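Local coordinates for protein aldo-keto Reductase, OXIDOREDUCTASE (Salmonella typhimurium, PDB 5T79) that probably reduces aldehydes such as 3-hydroxybutanal to the corresponding alcohol with NADPH, as an aldo-keto reductase of the shaker potassium channel beta subunit family, at residues 145-150 and 182-187; 48-53 and 82-87. All coordinates share one frame; numbering follows the deposited sequence.

Contact 1 of 2, residues 145-150 and 182-187; sequences PLKETM and LEDLGT. With SO4 (sulfate ion), chain C.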
ATOM      1  N   PRO A 145       8.806  22.731  -8.295  1.00 16.57           N
ATOM      2  CA  PRO A 145       9.986  22.015  -8.821  1.00 16.36           C
ATOM      3  C   PRO A 145      10.150  20.691  -8.115  1.00 18.28           C
ATOM      4  O   PRO A 145      10.049  20.631  -6.884  1.00 16.54           O
ATOM      5  CB  PRO A 145      11.146  22.961  -8.497  1.00 18.30           C
ATOM      6  CG  PRO A 145      10.524  24.315  -8.492  1.00 23.16           C
ATOM      7  CD  PRO A 145       9.175  24.090  -7.840  1.00 18.06           C
ATOM      8  N   LEU A 146      10.347  19.622  -8.884  1.00 16.15           N
ATOM      9  CA  LEU A 146      10.498  18.303  -8.279  1.00 15.58           C
ATOM     10  C   LEU A 146      11.687  18.292  -7.293  1.00 18.16           C
ATOM     11  O   LEU A 146      11.627  17.611  -6.269  1.00 17.47           O
ATOM     12  CB  LEU A 146      10.679  17.258  -9.400  1.00 16.28           C
ATOM     13  CG  LEU A 146      10.779  15.802  -9.008  1.00 18.55           C
ATOM     14  CD1 LEU A 146       9.512  15.320  -8.276  1.00 16.57           C
ATOM     15  CD2 LEU A 146      11.021  14.956 -10.245  1.00 19.31           C
ATOM     16  N   LYS A 147      12.730  19.075  -7.574  1.00 15.25           N
ATOM     17  CA  LYS A 147      13.904  19.140  -6.690  1.00 16.18           C
ATOM     18  C   LYS A 147      13.528  19.617  -5.268  1.00 18.95           C
ATOM     19  O   LYS A 147      14.122  19.130  -4.307  1.00 18.76           O
ATOM     20  CB  LYS A 147      14.989  20.053  -7.284  1.00 20.41           C
ATOM     21  CG  LYS A 147      16.344  19.952  -6.585  1.00 50.34           C
ATOM     22  CD  LYS A 147      17.372  19.181  -7.396  1.00 65.58           C
ATOM     23  CE  LYS A 147      18.651  19.001  -6.616  1.00 80.46           C
ATOM     24  NZ  LYS A 147      19.738  18.441  -7.459  1.00 97.69           N
ATOM     25  N   GLU A 148      12.592  20.585  -5.129  1.00 14.87           N
ATOM     26  CA  GLU A 148      12.206  21.060  -3.797  1.00 13.68           C
ATOM     27  C   GLU A 148      11.536  19.940  -3.006  1.00 17.18           C
ATOM     28  O   GLU A 148      11.839  19.738  -1.816  1.00 16.53           O
ATOM     29  CB  GLU A 148      11.264  22.289  -3.873  1.00 15.29           C
ATOM     30  CG  GLU A 148      10.751  22.718  -2.493  1.00 14.41           C
ATOM     31  CD  GLU A 148       9.835  23.925  -2.481  1.00 17.42           C
ATOM     32  OE1 GLU A 148      10.116  24.893  -3.218  1.00 15.50           O
ATOM     33  OE2 GLU A 148       8.881  23.940  -1.679  1.00 11.67           O
ATOM     34  N   THR A 149      10.605  19.224  -3.660  1.00 12.29           N
ATOM     35  CA  THR A 149       9.884  18.129  -3.003  1.00 11.80           C
ATOM     36  C   THR A 149      10.851  17.021  -2.577  1.00 14.28           C
ATOM     37  O   THR A 149      10.745  16.498  -1.469  1.00 13.12           O
ATOM     38  CB  THR A 149       8.799  17.550  -3.927  1.00 15.92           C
ATOM     39  OG1 THR A 149       7.970  18.623  -4.406  1.00 14.56           O
ATOM     40  CG2 THR A 149       7.918  16.546  -3.180  1.00 15.48           C
ATOM     41  N   MET A 150      11.783  16.668  -3.464  1.00 13.45           N
ATOM     42  CA  MET A 150      12.739  15.599  -3.194  1.00 12.71           C
ATOM     43  C   MET A 150      13.734  15.999  -2.119  1.00 16.87           C
ATOM     44  O   MET A 150      14.116  15.149  -1.296  1.00 15.52           O
ATOM     45  CB  MET A 150      13.462  15.170  -4.477  1.00 14.74           C
ATOM     46  CG  MET A 150      12.537  14.531  -5.514  1.00 15.96           C
ATOM     47  SD  MET A 150      11.608  13.036  -5.033  1.00 17.56           S
ATOM     48  CE  MET A 150      10.008  13.731  -4.731  1.00 14.78           C
ATOM     49  N   LEU A 182      16.814  11.884  -6.075  1.00 14.84           N
ATOM     50  CA  LEU A 182      17.033  11.298  -4.750  1.00 14.19           C
ATOM     51  C   LEU A 182      18.360  10.552  -4.692  1.00 19.26           C
ATOM     52  O   LEU A 182      19.072  10.692  -3.711  1.00 18.97           O
ATOM     53  CB  LEU A 182      15.870  10.359  -4.367  1.00 12.99           C
ATOM     54  CG  LEU A 182      14.563  11.060  -3.946  1.00 16.48           C
ATOM     55  CD1 LEU A 182      13.423  10.030  -3.795  1.00 17.17           C
ATOM     56  CD2 LEU A 182      14.734  11.788  -2.597  1.00 17.84           C
ATOM     57  N   GLU A 183      18.711   9.795  -5.743  1.00 17.37           N
ATOM     58  CA  GLU A 183      19.997   9.080  -5.798  1.00 18.38           C
ATOM     59  C   GLU A 183      21.173  10.086  -5.702  1.00 22.43           C
ATOM     60  O   GLU A 183      22.112   9.865  -4.929  1.00 22.31           O
ATOM     61  CB  GLU A 183      20.081   8.246  -7.091  1.00 20.54           C
ATOM     62  CG  GLU A 183      21.424   7.555  -7.327  1.00 27.40           C
ATOM     63  CD  GLU A 183      21.895   6.549  -6.291  1.00 43.50           C
ATOM     64  OE1 GLU A 183      21.039   5.904  -5.645  1.00 25.24           O
ATOM     65  OE2 GLU A 183      23.128   6.370  -6.162  1.00 42.90           O
ATOM     66  N   ASP A 184      21.102  11.198  -6.469  1.00 19.03           N
ATOM     67  CA  ASP A 184      22.140  12.248  -6.468  1.00 20.60           C
ATOM     68  C   ASP A 184      22.216  12.931  -5.098  1.00 22.99           C
ATOM     69  O   ASP A 184      23.296  13.327  -4.661  1.00 22.45           O
ATOM     70  CB  ASP A 184      21.856  13.290  -7.566  1.00 23.11           C
ATOM     71  CG  ASP A 184      22.786  14.489  -7.541  1.00 43.90           C
ATOM     72  OD1 ASP A 184      23.952  14.340  -7.951  1.00 47.63           O
ATOM     73  OD2 ASP A 184      22.367  15.561  -7.036  1.00 51.84           O
ATOM     74  N   LEU A 185      21.068  13.081  -4.430  1.00 20.19           N
ATOM     75  CA  LEU A 185      21.013  13.695  -3.100  1.00 19.66           C
ATOM     76  C   LEU A 185      21.598  12.765  -2.017  1.00 24.16           C
ATOM     77  O   LEU A 185      22.023  13.248  -0.972  1.00 24.41           O
ATOM     78  CB  LEU A 185      19.577  14.099  -2.733  1.00 18.08           C
ATOM     79  CG  LEU A 185      19.022  15.361  -3.426  1.00 21.77           C
ATOM     80  CD1 LEU A 185      17.527  15.553  -3.090  1.00 19.80           C
ATOM     81  CD2 LEU A 185      19.823  16.620  -3.037  1.00 25.38           C
ATOM     82  N   GLY A 186      21.635  11.467  -2.276  1.00 18.52           N
ATOM     83  CA  GLY A 186      22.185  10.502  -1.326  1.00 18.73           C
ATOM     84  C   GLY A 186      21.158   9.804  -0.456  1.00 20.71           C
ATOM     85  O   GLY A 186      21.519   9.121   0.503  1.00 21.00           O
ATOM     86  N   THR A 187      19.868   9.962  -0.772  1.00 16.57           N
ATOM     87  CA  THR A 187      18.773   9.300  -0.063  1.00 15.84           C
ATOM     88  C   THR A 187      18.016   8.526  -1.141  1.00 19.50           C
ATOM     89  O   THR A 187      17.071   9.073  -1.704  1.00 18.22           O
ATOM     90  CB  THR A 187      17.896  10.323   0.691  1.00 19.94           C
ATOM     91  OG1 THR A 187      18.699  10.971   1.662  1.00 19.45           O
ATOM     92  CG2 THR A 187      16.684   9.668   1.364  1.00 17.73           C
TER
HETATM   93  S   SO4 C 402      10.635  20.589 -12.624  0.60 31.24           S
HETATM   94  O1  SO4 C 402      11.646  21.428 -11.968  0.60 29.21           O
HETATM   95  O2  SO4 C 402       9.983  19.683 -11.684  0.60 23.79           O
HETATM   96  O3  SO4 C 402      11.293  19.781 -13.659  0.60 32.66           O
HETATM   97  O4  SO4 C 402       9.623  21.460 -13.243  0.60 31.68           O
HETATM   98  O   HOH W   1      19.603  15.659  -6.954  1.00 30.89           O
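Met150 and Leu182 make the tight half of this contact, their side chains crossing at about a right angle where the two backbones come nearest. Met150 SD lies 3.7 Å from Leu182 CG and equally close to Leu182 CD1, brought there by the bend at chi2 (-59°). The other methyl, Leu182 CD2, sits 3.7 Å from the carbonyl Met150 O, and Leu185 CD1 reaches that same oxygen at 3.9 Å. Ala178 and Ile181, on the same helix as Leu182, also touch the Met150 side chain. The two segments belong to helices 146-158 and 172-185, successive outer helices of the TIM barrel, with strand 162-168 between them in the chain. Helix 172-185 finishes here in a Schellman motif, with Gly186 at positive phi. Toward solvent the contact loosens. Lys147 NZ stands 3.9 Å from Asp184 OD2, a long salt bridge, and a water to the side of the pair bridges them: it accepts from Lys147 NZ at 2.8 Å and donates to Asp184 OD2 at the same distance. At the start of helix 146-158, a sulfate, likely from the crystallisation solution, takes a nearly straight hydrogen bond through its O2 from Leu146 N (2.8 Å, 163°).

Contact 2 of 2, residues 48-53 and 82-87; sequences LLQRAF and QEDFLP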
ATOM      1  N   LEU A  48      -8.353  -6.023  13.461  1.00 14.60           N
ATOM      2  CA  LEU A  48      -7.698  -6.083  12.122  1.00 13.79           C
ATOM      3  C   LEU A  48      -6.173  -5.991  12.250  1.00 17.19           C
ATOM      4  O   LEU A  48      -5.451  -6.821  11.701  1.00 15.96           O
ATOM      5  CB  LEU A  48      -8.206  -4.927  11.208  1.00 13.24           C
ATOM      6  CG  LEU A  48      -9.664  -5.028  10.760  1.00 17.81           C
ATOM      7  CD1 LEU A  48     -10.157  -3.718  10.139  1.00 16.68           C
ATOM      8  CD2 LEU A  48      -9.872  -6.210   9.822  1.00 19.59           C
ATOM      9  N   LEU A  49      -5.679  -4.998  12.985  1.00 14.27           N
ATOM     10  CA  LEU A  49      -4.236  -4.867  13.188  1.00 13.32           C
ATOM     11  C   LEU A  49      -3.643  -6.103  13.898  1.00 16.03           C
ATOM     12  O   LEU A  49      -2.592  -6.579  13.497  1.00 15.86           O
ATOM     13  CB  LEU A  49      -3.898  -3.593  13.981  1.00 12.43           C
ATOM     14  CG  LEU A  49      -4.209  -2.271  13.278  1.00 14.57           C
ATOM     15  CD1 LEU A  49      -3.917  -1.092  14.196  1.00 15.56           C
ATOM     16  CD2 LEU A  49      -3.449  -2.150  11.965  1.00 15.01           C
ATOM     17  N   GLN A  50      -4.310  -6.619  14.938  1.00 13.78           N
ATOM     18  CA  GLN A  50      -3.791  -7.782  15.663  1.00 13.93           C
ATOM     19  C   GLN A  50      -3.806  -9.027  14.772  1.00 17.45           C
ATOM     20  O   GLN A  50      -2.845  -9.801  14.800  1.00 16.42           O
ATOM     21  CB  GLN A  50      -4.608  -8.026  16.951  1.00 15.25           C
ATOM     22  CG  GLN A  50      -4.339  -6.949  18.017  1.00 19.56           C
ATOM     23  CD  GLN A  50      -5.102  -7.220  19.293  1.00 25.08           C
ATOM     24  OE1 GLN A  50      -5.643  -8.293  19.482  1.00 21.27           O
ATOM     25  NE2 GLN A  50      -5.104  -6.283  20.228  1.00 15.95           N
ATOM     26  N   ARG A  51      -4.887  -9.228  13.985  1.00 14.18           N
ATOM     27  CA  ARG A  51      -4.936 -10.423  13.116  1.00 15.18           C
ATOM     28  C   ARG A  51      -3.842 -10.342  12.033  1.00 18.04           C
ATOM     29  O   ARG A  51      -3.165 -11.349  11.753  1.00 16.77           O
ATOM     30  CB  ARG A  51      -6.318 -10.604  12.471  1.00 17.18           C
ATOM     31  CG  ARG A  51      -6.492 -11.977  11.743  1.00 20.22           C
ATOM     32  CD  ARG A  51      -6.380 -13.136  12.737  1.00 29.24           C
ATOM     33  NE  ARG A  51      -6.581 -14.443  12.113  1.00 34.38           N
ATOM     34  CZ  ARG A  51      -5.751 -15.478  12.229  1.00 49.30           C
ATOM     35  NH1 ARG A  51      -4.625 -15.364  12.926  1.00 37.20           N
ATOM     36  NH2 ARG A  51      -6.040 -16.634  11.649  1.00 31.40           N
ATOM     37  N   ALA A  52      -3.638  -9.134  11.469  1.00 14.01           N
ATOM     38  CA  ALA A  52      -2.621  -8.918  10.438  1.00 13.86           C
ATOM     39  C   ALA A  52      -1.223  -9.288  10.968  1.00 17.15           C
ATOM     40  O   ALA A  52      -0.542 -10.104  10.344  1.00 17.14           O
ATOM     41  CB  ALA A  52      -2.642  -7.471   9.961  1.00 14.27           C
ATOM     42  N   PHE A  53      -0.808  -8.718  12.122  1.00 14.45           N
ATOM     43  CA  PHE A  53       0.525  -8.995  12.686  1.00 12.90           C
ATOM     44  C   PHE A  53       0.663 -10.460  13.086  1.00 17.59           C
ATOM     45  O   PHE A  53       1.718 -11.032  12.847  1.00 17.42           O
ATOM     46  CB  PHE A  53       0.829  -8.073  13.870  1.00 14.28           C
ATOM     47  CG  PHE A  53       2.274  -8.097  14.339  1.00 15.50           C
ATOM     48  CD1 PHE A  53       3.321  -7.929  13.435  1.00 16.87           C
ATOM     49  CD2 PHE A  53       2.581  -8.222  15.691  1.00 17.32           C
ATOM     50  CE1 PHE A  53       4.656  -7.915  13.884  1.00 17.55           C
ATOM     51  CE2 PHE A  53       3.915  -8.225  16.130  1.00 19.12           C
ATOM     52  CZ  PHE A  53       4.936  -8.051  15.226  1.00 16.97           C
ATOM     53  N   GLN A  82       0.301   2.281  20.967  1.00 16.98           N
ATOM     54  CA  GLN A  82       0.691   2.531  22.364  1.00 18.14           C
ATOM     55  C   GLN A  82       0.133   1.435  23.287  1.00 19.89           C
ATOM     56  O   GLN A  82       0.833   0.955  24.183  1.00 18.73           O
ATOM     57  CB  GLN A  82       0.172   3.922  22.808  1.00 20.70           C
ATOM     58  CG  GLN A  82       0.433   4.290  24.285  1.00 40.82           C
ATOM     59  CD  GLN A  82       1.886   4.554  24.637  1.00 72.83           C
ATOM     60  OE1 GLN A  82       2.680   5.066  23.835  1.00 71.85           O
ATOM     61  NE2 GLN A  82       2.259   4.248  25.875  1.00 68.86           N
ATOM     62  N   GLU A  83      -1.132   1.040  23.068  1.00 16.54           N
ATOM     63  CA  GLU A  83      -1.783   0.078  23.955  1.00 15.48           C
ATOM     64  C   GLU A  83      -1.329  -1.351  23.740  1.00 18.85           C
ATOM     65  O   GLU A  83      -1.182  -2.083  24.726  1.00 17.61           O
ATOM     66  CB  GLU A  83      -3.314   0.142  23.795  1.00 16.49           C
ATOM     67  CG  GLU A  83      -3.922   1.431  24.344  1.00 23.39           C
ATOM     68  CD  GLU A  83      -5.407   1.644  24.103  1.00 40.80           C
ATOM     69  OE1 GLU A  83      -6.014   0.876  23.323  1.00 32.75           O
ATOM     70  OE2 GLU A  83      -5.954   2.617  24.666  1.00 30.48           O
ATOM     71  N   ASP A  84      -1.106  -1.762  22.475  1.00 14.41           N
ATOM     72  CA  ASP A  84      -0.857  -3.165  22.189  1.00 14.94           C
ATOM     73  C   ASP A  84       0.445  -3.517  21.491  1.00 19.81           C
ATOM     74  O   ASP A  84       0.869  -4.665  21.610  1.00 20.77           O
ATOM     75  CB  ASP A  84      -2.010  -3.688  21.284  1.00 16.27           C
ATOM     76  CG  ASP A  84      -3.425  -3.566  21.836  1.00 19.90           C
ATOM     77  OD1 ASP A  84      -3.588  -3.582  23.082  1.00 22.45           O
ATOM     78  OD2 ASP A  84      -4.374  -3.539  21.031  1.00 20.88           O
ATOM     79  N   PHE A  85       1.056  -2.597  20.734  1.00 15.14           N
ATOM     80  CA  PHE A  85       2.195  -2.974  19.897  1.00 15.12           C
ATOM     81  C   PHE A  85       3.556  -2.374  20.248  1.00 19.92           C
ATOM     82  O   PHE A  85       4.516  -2.699  19.552  1.00 18.68           O
ATOM     83  CB  PHE A  85       1.886  -2.581  18.442  1.00 15.13           C
ATOM     84  CG  PHE A  85       0.831  -3.440  17.775  1.00 16.37           C
ATOM     85  CD1 PHE A  85      -0.517  -3.092  17.842  1.00 19.02           C
ATOM     86  CD2 PHE A  85       1.190  -4.556  17.033  1.00 16.71           C
ATOM     87  CE1 PHE A  85      -1.494  -3.863  17.195  1.00 19.25           C
ATOM     88  CE2 PHE A  85       0.216  -5.327  16.383  1.00 19.85           C
ATOM     89  CZ  PHE A  85      -1.117  -4.974  16.467  1.00 17.94           C
ATOM     90  N   LEU A  86       3.653  -1.528  21.292  0.51 18.18           N
ATOM     91  CA  LEU A  86       4.918  -0.869  21.654  0.51 19.03           C
ATOM     92  C   LEU A  86       6.119  -1.825  21.776  0.51 20.96           C
ATOM     93  O   LEU A  86       7.155  -1.482  21.202  0.51 20.13           O
ATOM     94  CB  LEU A  86       4.810  -0.037  22.935  0.51 20.19           C
ATOM     95  CG  LEU A  86       4.157   1.337  22.826  0.51 25.06           C
ATOM     96  CD1 LEU A  86       4.485   2.159  24.042  0.51 25.98           C
ATOM     97  CD2 LEU A  86       4.602   2.094  21.568  0.51 28.15           C
ATOM     98  N   PRO A  87       6.033  -3.021  22.424  1.00 18.22           N
ATOM     99  CA  PRO A  87       7.226  -3.902  22.492  1.00 18.52           C
ATOM    100  C   PRO A  87       7.665  -4.436  21.118  1.00 21.31           C
ATOM    101  O   PRO A  87       8.786  -4.903  20.998  1.00 20.78           O
ATOM    102  CB  PRO A  87       6.760  -5.060  23.382  1.00 20.92           C
ATOM    103  CG  PRO A  87       5.644  -4.463  24.211  1.00 24.78           C
ATOM    104  CD  PRO A  87       4.923  -3.624  23.203  1.00 20.62           C
TER
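Phe85, in the 82-87 segment, reaches from helix 72-85 to the flank of helix 42-54, two consecutive outer helices of the aldo-keto reductase TIM barrel, joined through strand 59-61. From CB, its CG is set anti to the carbonyl carbon, and the ring then enters rim first. Along one edge of the ring CD2 comes up to Phe53 CD2; one atom further on, CE2 lies 3.8 Å from Phe53 CB and as near to Phe53 CD2. The Phe53 and Phe85 side chains run past one another in opposite senses, and their rings meet obliquely, with planes 62° apart. Along the opposite edge CE1 meets Leu49 CB at 4.0 Å. The tip, CZ, runs into the helix backbone: Leu49 O is 3.7 Å away, and Gln50 N lies in the plane of the ring, off its edge. Tyr3, from the N-terminal loop, also meets the Phe85 ring and touches Phe53 and Gln50.

Next to this apolar insertion is a polar link. Gln50, extended beyond CG, crosses Asp84 at about a right angle, and Asp84 OD2 also takes a salt bridge from Arg46, its stronger partner. The amide hydrogen bond is bent, 139° at the hydrogen, and Gln50 NE2, 3.0 Å from Asp84 OD2, approaches from above the carboxylate, 70° out of its plane.

Overall arrangement
Both contacts join consecutive helices on the outside of one barrel, yet they share no element: contact 2 uses helices 42-54 and 72-85, contact 1 helices 146-158 and 172-185. Their centres are about 34 Å apart, their nearest atoms about 25 Å, and nothing touches. Contact 2 is the more buried, an aromatic insertion with a direct amide-to-carboxylate hydrogen bond beside it; contact 1 is only partly buried, and its charged pair is spanned by water on its solvent side. Neither lines the cofactor: the side chain of Leu49 is about 10 Å from the bound NADPH and that of Met150 about 14 Å.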